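Local structure of Hen1 (3JWH) at residues A92-Q96 against A122-V126; A69-L73 against R85-I89; M18-V22 against N42-L47. The protein transfers a methyl group to the 2'-oxygen of the 3'-terminal nucleotide of RNA, probably taking it from S-adenosylmethionine. All blocks are in the same frame, centred on the assembly; numbering follows the deposited sequence.

Interaction 1 of 3, residues A92-Q96 against A122-V126; sequences ALTYQ and AFERV. With SAH (S-adenosyl-L-homocysteine), chain C.
Leu93 holds CG anti to its carbonyl carbon (chi1 -60°), which lays the branched end over the adenine of S-adenosyl-L-homocysteine while its CB stays beside Phe123, and the phenylalanine swings CG anti to its backbone N (chi1 173°) and extends its ring toward Leu93. CB of Leu93 then lies 3.5 Å from CD1 of Phe123. The carbonyl of the same leucine arrives at the ring edge in the ring plane, with its O 3.4 Å from Phe123 CD1, an edge-on approach that suits the slightly positive aromatic hydrogens. Val126, one helical turn from Ala122, presses both methyls against loop backbone: CG1 lies 3.5 Å from Leu93 O and also near Tyr95 O, whereas CG2 sits 3.4 Å from Thr94 O. Three successive carbonyl oxygens are thus lined with hydrocarbon from this one side chain. Towards the beginning of the helical segment, Thr94 CB rests on Ala122 CB at 3.9 Å. Across this face the two segments are joined by van der Waals packing.

The loop bends here as a type I turn from Ala92 to Tyr95, and the N-H of Leu93, within it, meets the adenine. Leu93 N donates to SAH N1 over 2.7 Å, bent at 140°. The leucine side chain lies over one face of the adenine, at the N1-C2 side of its six-membered ring, with CD1 3.8 Å from SAH C2, and also packs on Leu36 of strand 32-36, as does Phe123. Asp60, Ile109 and Gly37 bind the ligand as well. Helix 117-131 therefore backs the loop that reads the adenine, an arrangement characteristic of Rossmann-like methyltransferases, whose cofactor is held by loops at the C-terminal ends of the parallel strands.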
loop_
_atom_site.group_PDB
_atom_site.type_symbol
_atom_site.label_atom_id
_atom_site.label_comp_id
_atom_site.label_asym_id
_atom_site.label_seq_id
_atom_site.Cartn_x
_atom_site.Cartn_y
_atom_site.Cartn_z
ATOM N N ALA A 92 10.052 0.202 -11.709
ATOM C CA ALA A 92 9.244 1.404 -11.580
ATOM C C ALA A 92 7.772 0.997 -11.529
ATOM O O ALA A 92 7.371 0.011 -12.142
ATOM C CB ALA A 92 9.495 2.314 -12.752
ATOM N N LEU A 93 6.963 1.770 -10.816
ATOM C CA LEU A 93 5.543 1.450 -10.658
ATOM C C LEU A 93 4.704 1.853 -11.847
ATOM O O LEU A 93 3.552 1.441 -11.978
ATOM C CB LEU A 93 4.990 2.133 -9.406
ATOM C CG LEU A 93 5.649 1.749 -8.077
ATOM C CD1 LEU A 93 5.096 2.612 -6.948
ATOM C CD2 LEU A 93 5.413 0.281 -7.804
ATOM N N THR A 94 5.287 2.653 -12.723
ATOM C CA THR A 94 4.569 3.140 -13.883
ATOM C C THR A 94 4.691 2.227 -15.095
ATOM O O THR A 94 4.147 2.525 -16.157
ATOM C CB THR A 94 5.069 4.539 -14.247
ATOM O OG1 THR A 94 6.470 4.477 -14.527
ATOM C CG2 THR A 94 4.837 5.499 -13.087
ATOM N N TYR A 95 5.393 1.113 -14.945
ATOM C CA TYR A 95 5.564 0.187 -16.054
ATOM C C TYR A 95 4.771 -1.104 -15.862
ATOM O O TYR A 95 4.757 -1.675 -14.775
ATOM C CB TYR A 95 7.038 -0.146 -16.229
ATOM C CG TYR A 95 7.288 -1.164 -17.311
ATOM C CD1 TYR A 95 7.062 -0.855 -18.653
ATOM C CD2 TYR A 95 7.746 -2.445 -16.992
ATOM C CE1 TYR A 95 7.288 -1.796 -19.651
ATOM C CE2 TYR A 95 7.976 -3.396 -17.983
ATOM C CZ TYR A 95 7.747 -3.066 -19.310
ATOM O OH TYR A 95 7.987 -4.009 -20.288
ATOM N N GLN A 96 4.121 -1.559 -16.928
ATOM C CA GLN A 96 3.318 -2.775 -16.877
ATOM C C GLN A 96 4.178 -4.016 -16.806
ATOM O O GLN A 96 4.535 -4.590 -17.837
ATOM C CB GLN A 96 2.421 -2.873 -18.097
ATOM C CG GLN A 96 1.685 -1.607 -18.428
ATOM C CD GLN A 96 0.557 -1.861 -19.403
ATOM O OE1 GLN A 96 0.691 -2.675 -20.323
ATOM N NE2 GLN A 96 -0.563 -1.166 -19.210
ATOM N N ALA A 122 -0.062 7.082 -14.953
ATOM C CA ALA A 122 0.452 5.814 -15.470
ATOM C C ALA A 122 0.374 4.732 -14.394
ATOM O O ALA A 122 0.028 3.590 -14.665
ATOM C CB ALA A 122 1.894 5.980 -15.960
ATOM N N PHE A 123 0.701 5.099 -13.163
ATOM C CA PHE A 123 0.650 4.144 -12.069
ATOM C C PHE A 123 -0.781 3.652 -11.868
ATOM O O PHE A 123 -1.007 2.473 -11.589
ATOM C CB PHE A 123 1.168 4.798 -10.787
ATOM C CG PHE A 123 0.997 3.954 -9.570
ATOM C CD1 PHE A 123 1.520 2.667 -9.520
ATOM C CD2 PHE A 123 0.292 4.434 -8.476
ATOM C CE1 PHE A 123 1.342 1.868 -8.398
ATOM C CE2 PHE A 123 0.109 3.636 -7.340
ATOM C CZ PHE A 123 0.634 2.350 -7.303
ATOM N N GLU A 124 -1.744 4.557 -12.023
ATOM C CA GLU A 124 -3.154 4.212 -11.856
ATOM C C GLU A 124 -3.590 3.115 -12.814
ATOM O O GLU A 124 -4.306 2.206 -12.419
ATOM C CB GLU A 124 -4.051 5.445 -12.047
ATOM C CG GLU A 124 -4.068 6.405 -10.857
ATOM C CD GLU A 124 -4.661 7.771 -11.203
ATOM O OE1 GLU A 124 -5.252 7.905 -12.299
ATOM O OE2 GLU A 124 -4.544 8.704 -10.378
ATOM N N ARG A 125 -3.170 3.206 -14.075
ATOM C CA ARG A 125 -3.519 2.189 -15.059
ATOM C C ARG A 125 -2.798 0.898 -14.735
ATOM O O ARG A 125 -3.406 -0.166 -14.700
ATOM C CB ARG A 125 -3.164 2.646 -16.471
ATOM C CG ARG A 125 -4.173 3.626 -17.054
ATOM C CD ARG A 125 -3.889 3.868 -18.518
ATOM N NE ARG A 125 -2.566 4.454 -18.700
ATOM C CZ ARG A 125 -2.254 5.703 -18.372
ATOM N NH1 ARG A 125 -3.179 6.504 -17.849
ATOM N NH2 ARG A 125 -1.018 6.150 -18.563
ATOM N N VAL A 126 -1.500 0.995 -14.492
ATOM C CA VAL A 126 -0.722 -0.177 -14.147
ATOM C C VAL A 126 -1.409 -0.948 -13.018
ATOM O O VAL A 126 -1.541 -2.171 -13.065
ATOM C CB VAL A 126 0.685 0.219 -13.677
ATOM C CG1 VAL A 126 1.450 -1.014 -13.207
ATOM C CG2 VAL A 126 1.423 0.918 -14.804
HETATM N N SAH C . 5.911 2.041 1.864
HETATM C CA SAH C . 7.153 2.228 2.631
HETATM C CB SAH C . 7.624 3.677 2.487
HETATM C CG SAH C . 7.825 4.028 1.013
HETATM S SD SAH C . 8.328 5.764 0.718
HETATM C C SAH C . 6.892 1.939 4.110
HETATM O O SAH C . 6.606 2.920 4.829
HETATM O OXT SAH C . 6.987 0.748 4.485
HETATM C "C5'" SAH C . 8.022 5.797 -1.085
HETATM C "C4'" SAH C . 8.607 4.560 -1.769
HETATM O "O4'" SAH C . 8.118 4.506 -3.121
HETATM C "C3'" SAH C . 10.133 4.665 -1.846
HETATM O "O3'" SAH C . 10.720 3.372 -1.683
HETATM C "C2'" SAH C . 10.331 5.166 -3.277
HETATM O "O2'" SAH C . 11.624 4.765 -3.740
HETATM C "C1'" SAH C . 9.261 4.322 -3.967
HETATM N N9 SAH C . 8.943 4.825 -5.321
HETATM C C8 SAH C . 8.713 6.095 -5.645
HETATM N N7 SAH C . 8.425 6.178 -6.942
HETATM C C5 SAH C . 8.472 4.952 -7.451
HETATM C C6 SAH C . 8.274 4.420 -8.715
HETATM N N6 SAH C . 7.968 5.215 -9.740
HETATM N N1 SAH C . 8.406 3.104 -8.894
HETATM C C2 SAH C . 8.724 2.306 -7.883
HETATM N N3 SAH C . 8.922 2.777 -6.668
HETATM C C4 SAH C . 8.805 4.087 -6.416
#

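Interaction 2 of 3, residues A69-L73 against R85-I89; sequences AQERL and RLQLI
Leu73 and Leu86 reach toward each other tip to tip, Leu73 CD1 standing 3.6 Å from Leu86 CD2. The strand leucine gets there with CG anti to its backbone N (chi1 176°), which carries both its methyls out toward the helix. Two residues on, Leu88 points from the same strand face and wedges CD2 against Gln70, 3.7 Å from NE2 and 3.8 Å from CB of that glutamine. Gln70 crosses Leu88 at a slant: its chain bends at chi2 (52°), folding the amide back over the leucine methyl, while its OE1 lies near CD2 of Leu86. Ala69 adds a looser touch to Leu88, and CD1 of Leu73 lies 4.3 Å from CD1 of Leu88, so that the two strand leucines share one helix partner.

Behind these side chains, the helical segment runs nearly antiparallel to the strand, at 161° with the axes 10.6 Å apart. Leu86 and Leu88 face the helix because residues alternate along strand 86-90, Gln87 pointing the other way. The strand is outermost in the sheet and hydrogen-bonds to strand 55-60; with helix 63-73 between them in sequence, the two form a beta-alpha-beta crossover. Farther out, Leu88 also packs on Leu44 of helix 42-49. The Arg85 guanidinium reaches backbone carbonyls of Leu48, Phe53 and Gln82, fixing the chain just before the strand.

Across the helix-strand interface the grip is dispersive, leucine methyls on leucine methyls, with the glutamine amide laid over one border where the contact approaches solvent.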
loop_
_atom_site.group_PDB
_atom_site.type_symbol
_atom_site.label_atom_id
_atom_site.label_comp_id
_atom_site.label_asym_id
_atom_site.label_seq_id
_atom_site.Cartn_x
_atom_site.Cartn_y
_atom_site.Cartn_z
ATOM N N ALA A 69 15.943 -3.450 2.703
ATOM C CA ALA A 69 14.802 -4.315 3.005
ATOM C C ALA A 69 15.263 -5.759 3.230
ATOM O O ALA A 69 14.889 -6.397 4.216
ATOM C CB ALA A 69 13.796 -4.269 1.874
ATOM N N GLN A 70 16.069 -6.267 2.301
ATOM C CA GLN A 70 16.586 -7.627 2.377
ATOM C C GLN A 70 17.389 -7.786 3.671
ATOM O O GLN A 70 17.340 -8.821 4.332
ATOM C CB GLN A 70 17.475 -7.905 1.154
ATOM C CG GLN A 70 17.903 -9.348 0.973
ATOM C CD GLN A 70 16.727 -10.302 0.996
ATOM O OE1 GLN A 70 16.225 -10.650 2.066
ATOM N NE2 GLN A 70 16.267 -10.717 -0.182
ATOM N N GLU A 71 18.111 -6.736 4.033
ATOM C CA GLU A 71 18.938 -6.734 5.229
ATOM C C GLU A 71 18.141 -6.955 6.512
ATOM O O GLU A 71 18.425 -7.884 7.264
ATOM C CB GLU A 71 19.711 -5.421 5.306
ATOM C CG GLU A 71 20.783 -5.374 6.376
ATOM C CD GLU A 71 21.703 -4.179 6.189
ATOM O OE1 GLU A 71 21.185 -3.043 6.066
ATOM O OE2 GLU A 71 22.940 -4.372 6.163
ATOM N N ARG A 72 17.143 -6.120 6.774
ATOM C CA ARG A 72 16.372 -6.310 7.994
ATOM C C ARG A 72 15.462 -7.535 7.927
ATOM O O ARG A 72 15.198 -8.176 8.953
ATOM C CB ARG A 72 15.588 -5.045 8.356
ATOM C CG ARG A 72 14.983 -4.278 7.216
ATOM C CD ARG A 72 14.606 -2.872 7.685
ATOM N NE ARG A 72 13.552 -2.875 8.699
ATOM C CZ ARG A 72 12.272 -3.157 8.462
ATOM N NH1 ARG A 72 11.866 -3.462 7.238
ATOM N NH2 ARG A 72 11.391 -3.128 9.454
ATOM N N LEU A 73 15.004 -7.882 6.730
ATOM C CA LEU A 73 14.151 -9.051 6.594
ATOM C C LEU A 73 14.956 -10.263 7.008
ATOM O O LEU A 73 14.399 -11.268 7.439
ATOM C CB LEU A 73 13.648 -9.218 5.157
ATOM C CG LEU A 73 12.433 -8.365 4.750
ATOM C CD1 LEU A 73 12.165 -8.474 3.253
ATOM C CD2 LEU A 73 11.216 -8.809 5.524
ATOM N N ARG A 85 8.285 -17.609 0.558
ATOM C CA ARG A 85 7.114 -16.766 0.309
ATOM C C ARG A 85 7.520 -15.357 -0.147
ATOM O O ARG A 85 6.759 -14.669 -0.830
ATOM C CB ARG A 85 6.268 -16.683 1.586
ATOM C CG ARG A 85 5.571 -17.986 1.945
ATOM C CD ARG A 85 5.328 -18.153 3.448
ATOM N NE ARG A 85 4.486 -17.113 4.038
ATOM C CZ ARG A 85 4.890 -16.267 4.988
ATOM N NH1 ARG A 85 6.129 -16.332 5.451
ATOM N NH2 ARG A 85 4.049 -15.366 5.488
ATOM N N LEU A 86 8.725 -14.949 0.227
ATOM C CA LEU A 86 9.255 -13.627 -0.090
ATOM C C LEU A 86 9.900 -13.459 -1.464
ATOM O O LEU A 86 10.539 -14.358 -1.979
ATOM C CB LEU A 86 10.278 -13.223 0.968
ATOM C CG LEU A 86 10.970 -11.892 0.675
ATOM C CD1 LEU A 86 9.967 -10.748 0.810
ATOM C CD2 LEU A 86 12.142 -11.710 1.620
ATOM N N GLN A 87 9.752 -12.272 -2.029
ATOM C CA GLN A 87 10.319 -11.953 -3.327
ATOM C C GLN A 87 10.505 -10.437 -3.382
ATOM O O GLN A 87 9.592 -9.683 -3.055
ATOM C CB GLN A 87 9.366 -12.415 -4.434
ATOM C CG GLN A 87 9.992 -12.629 -5.793
ATOM C CD GLN A 87 8.945 -12.839 -6.881
ATOM O OE1 GLN A 87 7.972 -13.583 -6.696
ATOM N NE2 GLN A 87 9.144 -12.197 -8.023
ATOM N N LEU A 88 11.697 -10.006 -3.781
ATOM C CA LEU A 88 12.050 -8.592 -3.905
ATOM C C LEU A 88 12.323 -8.272 -5.376
ATOM O O LEU A 88 13.098 -8.955 -6.032
ATOM C CB LEU A 88 13.291 -8.297 -3.067
ATOM C CG LEU A 88 13.101 -7.521 -1.760
ATOM C CD1 LEU A 88 11.876 -7.985 -1.019
ATOM C CD2 LEU A 88 14.327 -7.684 -0.919
ATOM N N ILE A 89 11.688 -7.226 -5.882
ATOM C CA ILE A 89 11.834 -6.851 -7.281
ATOM C C ILE A 89 12.133 -5.365 -7.486
ATOM O O ILE A 89 11.447 -4.503 -6.926
ATOM C CB ILE A 89 10.537 -7.156 -8.050
ATOM C CG1 ILE A 89 10.272 -8.657 -8.078
ATOM C CG2 ILE A 89 10.622 -6.584 -9.451
ATOM C CD1 ILE A 89 8.877 -8.996 -8.568
#

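Interaction 3 of 3, residues M18-V22 against N42-L47; sequences MNGVV and NLLKIL. With SAH (S-adenosyl-L-homocysteine), chain C.
At the amino-acid end of the S-adenosyl-L-homocysteine pocket, Met18 of helix 13-27 lies against the start of helix 42-49, where Asn42 borders the ligand. The methionine chain, bent at both chi2 (68°) and chi3 (88°), curls round the first helical turn: its CE comes to 3.4 Å from Asn42 CB, crossing that side chain at about a right angle, and its SD lies 3.8 Å from Leu43 CB. Roughly perpendicular to the direction of Met18 CE, the same Asn42 CB is 3.6 Å from the carboxylate atom OXT of SAH. Asn42 CB thus touches both the methionine and the ligand, whereas Asn42 ND2 stays 3.8 Å from SAH OXT, too far for a hydrogen bond. The N-terminal end of a helix so near a carboxylate would probably be electrostatically favourable.

Helix 42-49 follows strand 32-36 and the Gly37-Cys38-Gly39 turn of the pocket, the glycine-rich cofactor-binding element of the Rossmann-like methyltransferase fold. The two segments cross at -55° with their axes 10.7 Å apart, and apolar side chains fill the gap along the helices. Val22 turns CG2 into it, 3.8 Å from Ile46 CG2, with Leu43 and Leu47 more loosely beside the same methyl. Deeper, Val21 CG1 meets Leu43 CD2 at 4.1 Å. Both these residues also rest on Thr107 of strand 105-109, which places the helix pair over the central strands of the sheet. Phe53 also packs against Val22 and Leu47.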
loop_
_atom_site.group_PDB
_atom_site.type_symbol
_atom_site.label_atom_id
_atom_site.label_comp_id
_atom_site.label_asym_id
_atom_site.label_seq_id
_atom_site.Cartn_x
_atom_site.Cartn_y
_atom_site.Cartn_z
ATOM N N MET A 18 0.570 0.191 9.862
ATOM C CA MET A 18 0.773 -1.212 9.557
ATOM C C MET A 18 -0.359 -2.098 10.066
ATOM O O MET A 18 -0.853 -2.959 9.333
ATOM C CB MET A 18 2.108 -1.694 10.112
ATOM C CG MET A 18 3.031 -2.241 9.029
ATOM S SD MET A 18 3.610 -0.972 7.897
ATOM C CE MET A 18 5.064 -0.436 8.774
ATOM N N ASN A 19 -0.774 -1.893 11.313
ATOM C CA ASN A 19 -1.869 -2.686 11.881
ATOM C C ASN A 19 -3.129 -2.480 11.052
ATOM O O ASN A 19 -3.895 -3.413 10.807
ATOM C CB ASN A 19 -2.153 -2.256 13.324
ATOM C CG ASN A 19 -1.145 -2.814 14.315
ATOM O OD1 ASN A 19 -1.107 -4.021 14.566
ATOM N ND2 ASN A 19 -0.324 -1.936 14.883
ATOM N N GLY A 20 -3.341 -1.240 10.639
ATOM C CA GLY A 20 -4.509 -0.930 9.837
ATOM C C GLY A 20 -4.491 -1.635 8.495
ATOM O O GLY A 20 -5.527 -2.077 8.019
ATOM N N VAL A 21 -3.314 -1.736 7.883
ATOM C CA VAL A 21 -3.179 -2.391 6.580
ATOM C C VAL A 21 -3.322 -3.905 6.728
ATOM O O VAL A 21 -4.068 -4.541 5.983
ATOM C CB VAL A 21 -1.811 -2.068 5.928
ATOM C CG1 VAL A 21 -1.664 -2.824 4.630
ATOM C CG2 VAL A 21 -1.690 -0.583 5.675
ATOM N N VAL A 22 -2.623 -4.482 7.704
ATOM C CA VAL A 22 -2.705 -5.918 7.922
ATOM C C VAL A 22 -4.136 -6.330 8.211
ATOM O O VAL A 22 -4.607 -7.364 7.733
ATOM C CB VAL A 22 -1.817 -6.356 9.097
ATOM C CG1 VAL A 22 -1.992 -7.834 9.366
ATOM C CG2 VAL A 22 -0.373 -6.045 8.785
ATOM N N ASN A 42 9.179 -2.308 5.783
ATOM C CA ASN A 42 8.520 -2.297 7.085
ATOM C C ASN A 42 7.303 -3.205 7.058
ATOM O O ASN A 42 7.176 -4.105 7.886
ATOM C CB ASN A 42 8.134 -0.875 7.479
ATOM C CG ASN A 42 9.344 -0.026 7.804
ATOM O OD1 ASN A 42 10.356 -0.538 8.302
ATOM N ND2 ASN A 42 9.250 1.283 7.545
ATOM N N LEU A 43 6.420 -2.995 6.085
ATOM C CA LEU A 43 5.251 -3.846 5.973
ATOM C C LEU A 43 5.656 -5.264 5.548
ATOM O O LEU A 43 5.057 -6.246 5.997
ATOM C CB LEU A 43 4.254 -3.258 4.976
ATOM C CG LEU A 43 3.100 -4.199 4.629
ATOM C CD1 LEU A 43 2.254 -4.475 5.870
ATOM C CD2 LEU A 43 2.257 -3.585 3.534
ATOM N N LEU A 44 6.673 -5.382 4.686
ATOM C CA LEU A 44 7.117 -6.715 4.240
ATOM C C LEU A 44 7.597 -7.562 5.436
ATOM O O LEU A 44 7.373 -8.769 5.470
ATOM C CB LEU A 44 8.253 -6.610 3.202
ATOM C CG LEU A 44 8.046 -5.890 1.857
ATOM C CD1 LEU A 44 9.331 -6.025 1.063
ATOM C CD2 LEU A 44 6.866 -6.465 1.062
ATOM N N LYS A 45 8.254 -6.937 6.410
ATOM C CA LYS A 45 8.736 -7.661 7.592
ATOM C C LYS A 45 7.571 -8.260 8.375
ATOM O O LYS A 45 7.607 -9.425 8.776
ATOM C CB LYS A 45 9.543 -6.726 8.495
ATOM C CG LYS A 45 10.124 -7.404 9.726
ATOM C CD LYS A 45 11.209 -6.561 10.379
ATOM C CE LYS A 45 12.063 -7.408 11.316
ATOM N NZ LYS A 45 13.222 -6.648 11.883
ATOM N N ILE A 46 6.528 -7.458 8.574
ATOM C CA ILE A 46 5.340 -7.897 9.293
ATOM C C ILE A 46 4.569 -9.012 8.574
ATOM O O ILE A 46 4.067 -9.925 9.212
ATOM C CB ILE A 46 4.402 -6.678 9.573
ATOM C CG1 ILE A 46 5.031 -5.797 10.659
ATOM C CG2 ILE A 46 3.018 -7.144 10.033
ATOM C CD1 ILE A 46 4.445 -4.407 10.741
ATOM N N LEU A 47 4.474 -8.950 7.246
ATOM C CA LEU A 47 3.760 -9.985 6.500
ATOM C C LEU A 47 4.513 -11.325 6.465
ATOM O O LEU A 47 3.914 -12.393 6.597
ATOM C CB LEU A 47 3.513 -9.524 5.056
ATOM C CG LEU A 47 2.697 -8.255 4.805
ATOM C CD1 LEU A 47 2.450 -8.106 3.304
ATOM C CD2 LEU A 47 1.369 -8.322 5.563
HETATM N N SAH C . 5.911 2.041 1.864
HETATM C CA SAH C . 7.153 2.228 2.631
HETATM C CB SAH C . 7.624 3.677 2.487
HETATM C CG SAH C . 7.825 4.028 1.013
HETATM S SD SAH C . 8.328 5.764 0.718
HETATM C C SAH C . 6.892 1.939 4.110
HETATM O O SAH C . 6.606 2.920 4.829
HETATM O OXT SAH C . 6.987 0.748 4.485
HETATM C "C5'" SAH C . 8.022 5.797 -1.085
HETATM C "C4'" SAH C . 8.607 4.560 -1.769
HETATM O "O4'" SAH C . 8.118 4.506 -3.121
HETATM C "C3'" SAH C . 10.133 4.665 -1.846
HETATM O "O3'" SAH C . 10.720 3.372 -1.683
HETATM C "C2'" SAH C . 10.331 5.166 -3.277
HETATM O "O2'" SAH C . 11.624 4.765 -3.740
HETATM C "C1'" SAH C . 9.261 4.322 -3.967
HETATM N N9 SAH C . 8.943 4.825 -5.321
HETATM C C8 SAH C . 8.713 6.095 -5.645
HETATM N N7 SAH C . 8.425 6.178 -6.942
HETATM C C5 SAH C . 8.472 4.952 -7.451
HETATM C C6 SAH C . 8.274 4.420 -8.715
HETATM N N6 SAH C . 7.968 5.215 -9.740
HETATM N N1 SAH C . 8.406 3.104 -8.894
HETATM C C2 SAH C . 8.724 2.306 -7.883
HETATM N N3 SAH C . 8.922 2.777 -6.668
HETATM C C4 SAH C . 8.805 4.087 -6.416
#

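From the N terminus, interaction 3 comes first: helix 13-27 pairs with helix 42-49, closing a loop that contains strand 32-36. Interaction 2 then joins helix 63-73 to strand 86-90 across the short helix 80-83, and that strand leads into the loop of interaction 1, which meets helix 117-131, after strand 105-109 in the sequence. The three loops follow in series, neither nesting nor crossing. Interactions 2 and 3 touch, Arg85 NH2 making a weak hydrogen bond to Leu47 O and Leu73 packing on Lys45. Interactions 1 and 3, about 23 Å apart between centres, do not touch but contact the adenine and carboxylate ends of the same ligand.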